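Local coordinates for DUF6836 domain-containing protein (Clostridium leptum, PDB 4PW1) that is of unknown function but folds as a nine-stranded antiparallel beta sheet surrounded by alpha-helices, at residues 83-88 against 95-100. Numbering follows the deposited sequence.
Sequences LKDMAL and RYLVNM
A beta hairpin interrupted by a beta bulge pairs 83-88 with 95-100; the strand directions lie 152° apart. Leu83 pairs with Met100, Met86 with Val98 and Leu88 with Tyr96, each a hydrogen-bonded antiparallel pair with both N-H···O bonds made. Two residues, Lys84 and Asp85, therefore stand across from Asn99 alone, which shifts the register by one. Asp85 carries the distortion, with positive phi and psi in the left-handed region, and its N-H is taken up by the Asn99 side chain instead of by a backbone carbonyl of the facing strand.

The Asn99 side chain supplies the partner for the bulge. With CG beside its own backbone N, it runs alongside Asp85 and grips it twice: Asp85 N donates to Asn99 OD1 at 2.8 Å, coming from well above the amide carbonyl plane, while Asn99 ND2 donates to Asp85 OD1 at 2.9 Å, the acceptor lying in the amide plane. Carboxylate and amide stand nearly perpendicular, 84° apart. Asp85 OD2 also forms a weak salt bridge with Lys84 NZ at 3.4 Å.

Leu83, Met86, Leu88, Tyr96, Val98 and Met100 share the buried face. Val98 sits at its middle: the selenomethionine methyl Met86 CE lies 3.9 Å from Val98 CB, and Leu88 CD1 meets Val98 CG2 at 3.9 Å, crossing obliquely.

Helix 44-58 covers this face, touching Met86, Leu88 and Met100, while strand 106-114 continues the sheet beside 95-100, where Tyr112 stacks on Tyr96.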
loop_
_atom_site.group_PDB
_atom_site.type_symbol
_atom_site.label_atom_id
_atom_site.label_comp_id
_atom_site.label_asym_id
_atom_site.label_seq_id
_atom_site.Cartn_x
_atom_site.Cartn_y
_atom_site.Cartn_z
ATOM N N LEU B 83 15.215 -0.514 -11.734
ATOM C CA LEU B 83 16.068 0.664 -11.512
ATOM C C LEU B 83 15.480 1.445 -10.373
ATOM O O LEU B 83 14.406 2.059 -10.512
ATOM C CB LEU B 83 16.055 1.502 -12.765
ATOM C CG LEU B 83 16.912 2.747 -12.698
ATOM C CD1 LEU B 83 18.374 2.362 -12.718
ATOM C CD2 LEU B 83 16.582 3.641 -13.886
ATOM N N LYS B 84 16.143 1.397 -9.233
ATOM C CA LYS B 84 15.618 1.956 -7.997
ATOM C C LYS B 84 16.325 3.243 -7.620
ATOM O O LYS B 84 17.522 3.262 -7.409
ATOM C CB LYS B 84 15.776 0.985 -6.843
ATOM C CG LYS B 84 14.958 1.372 -5.592
ATOM C CD LYS B 84 15.378 0.464 -4.442
ATOM C CE LYS B 84 14.381 0.441 -3.311
ATOM N NZ LYS B 84 14.231 1.775 -2.730
ATOM N N ASP B 85 15.536 4.308 -7.476
ATOM C CA ASP B 85 16.005 5.596 -6.980
ATOM C C ASP B 85 17.291 6.070 -7.644
ATOM O O ASP B 85 18.226 6.478 -6.978
ATOM C CB ASP B 85 16.126 5.565 -5.451
ATOM C CG ASP B 85 14.786 5.475 -4.759
ATOM O OD1 ASP B 85 13.745 5.913 -5.318
ATOM O OD2 ASP B 85 14.775 4.964 -3.601
HETATM N N MSE B 86 17.317 6.108 -8.979
HETATM C CA MSE B 86 18.402 6.763 -9.667
HETATM C C MSE B 86 18.271 8.276 -9.477
HETATM O O MSE B 86 17.227 8.872 -9.806
HETATM C CB MSE B 86 18.430 6.405 -11.159
HETATM C CG MSE B 86 19.556 7.091 -11.855
HETATM SE SE MSE B 86 19.564 6.594 -13.751
HETATM C CE MSE B 86 17.944 7.359 -14.426
ATOM N N ALA B 87 19.341 8.904 -8.978
ATOM C CA ALA B 87 19.360 10.316 -8.627
ATOM C C ALA B 87 19.860 11.116 -9.794
ATOM O O ALA B 87 20.923 10.832 -10.310
ATOM C CB ALA B 87 20.261 10.588 -7.386
ATOM N N LEU B 88 19.083 12.083 -10.263
ATOM C CA LEU B 88 19.526 12.984 -11.338
ATOM C C LEU B 88 19.347 14.437 -10.897
ATOM O O LEU B 88 18.391 14.753 -10.180
ATOM C CB LEU B 88 18.666 12.782 -12.603
ATOM C CG LEU B 88 18.701 11.411 -13.248
ATOM C CD1 LEU B 88 17.761 11.416 -14.441
ATOM C CD2 LEU B 88 20.105 11.046 -13.725
ATOM N N ARG B 95 16.263 18.309 -8.419
ATOM C CA ARG B 95 16.734 16.963 -8.145
ATOM C C ARG B 95 15.609 15.983 -8.305
ATOM O O ARG B 95 14.518 16.188 -7.780
ATOM C CB ARG B 95 17.307 16.899 -6.734
ATOM C CG ARG B 95 18.501 17.838 -6.621
ATOM C CD ARG B 95 19.178 17.765 -5.276
ATOM N NE ARG B 95 18.196 17.973 -4.241
ATOM C CZ ARG B 95 18.472 17.968 -2.946
ATOM N NH1 ARG B 95 19.716 17.776 -2.529
ATOM N NH2 ARG B 95 17.495 18.171 -2.078
ATOM N N TYR B 96 15.866 14.915 -9.029
ATOM C CA TYR B 96 14.871 13.894 -9.292
ATOM C C TYR B 96 15.314 12.518 -8.833
ATOM O O TYR B 96 16.492 12.229 -8.761
ATOM C CB TYR B 96 14.614 13.810 -10.779
ATOM C CG TYR B 96 13.957 15.009 -11.331
ATOM C CD1 TYR B 96 14.717 16.077 -11.767
ATOM C CD2 TYR B 96 12.577 15.088 -11.422
ATOM C CE1 TYR B 96 14.131 17.201 -12.283
ATOM C CE2 TYR B 96 11.967 16.228 -11.929
ATOM C CZ TYR B 96 12.766 17.278 -12.370
ATOM O OH TYR B 96 12.257 18.432 -12.919
ATOM N N LEU B 97 14.347 11.685 -8.487
ATOM C CA LEU B 97 14.555 10.243 -8.398
ATOM C C LEU B 97 13.757 9.633 -9.533
ATOM O O LEU B 97 12.573 9.953 -9.724
ATOM C CB LEU B 97 14.075 9.687 -7.046
ATOM C CG LEU B 97 14.901 10.066 -5.823
ATOM C CD1 LEU B 97 14.312 9.495 -4.537
ATOM C CD2 LEU B 97 16.368 9.632 -5.986
ATOM N N VAL B 98 14.422 8.788 -10.293
ATOM C CA VAL B 98 13.801 7.984 -11.307
ATOM C C VAL B 98 13.741 6.529 -10.844
ATOM O O VAL B 98 14.758 5.963 -10.418
ATOM C CB VAL B 98 14.588 8.003 -12.599
ATOM C CG1 VAL B 98 13.944 7.105 -13.656
ATOM C CG2 VAL B 98 14.720 9.412 -13.102
ATOM N N ASN B 99 12.566 5.936 -10.977
ATOM C CA ASN B 99 12.349 4.523 -10.724
ATOM C C ASN B 99 11.741 3.888 -11.963
ATOM O O ASN B 99 10.847 4.471 -12.595
ATOM C CB ASN B 99 11.428 4.328 -9.526
ATOM C CG ASN B 99 12.160 4.540 -8.229
ATOM O OD1 ASN B 99 12.813 3.632 -7.727
ATOM N ND2 ASN B 99 12.190 5.774 -7.768
HETATM N N MSE B 100 12.214 2.692 -12.310
HETATM C CA MSE B 100 11.660 1.964 -13.420
HETATM C C MSE B 100 11.717 0.511 -13.195
HETATM O O MSE B 100 12.522 0.025 -12.429
HETATM C CB MSE B 100 12.452 2.184 -14.747
HETATM C CG MSE B 100 12.510 3.629 -15.096
HETATM SE SE MSE B 100 13.439 3.894 -16.902
HETATM C CE MSE B 100 12.523 2.704 -17.829
#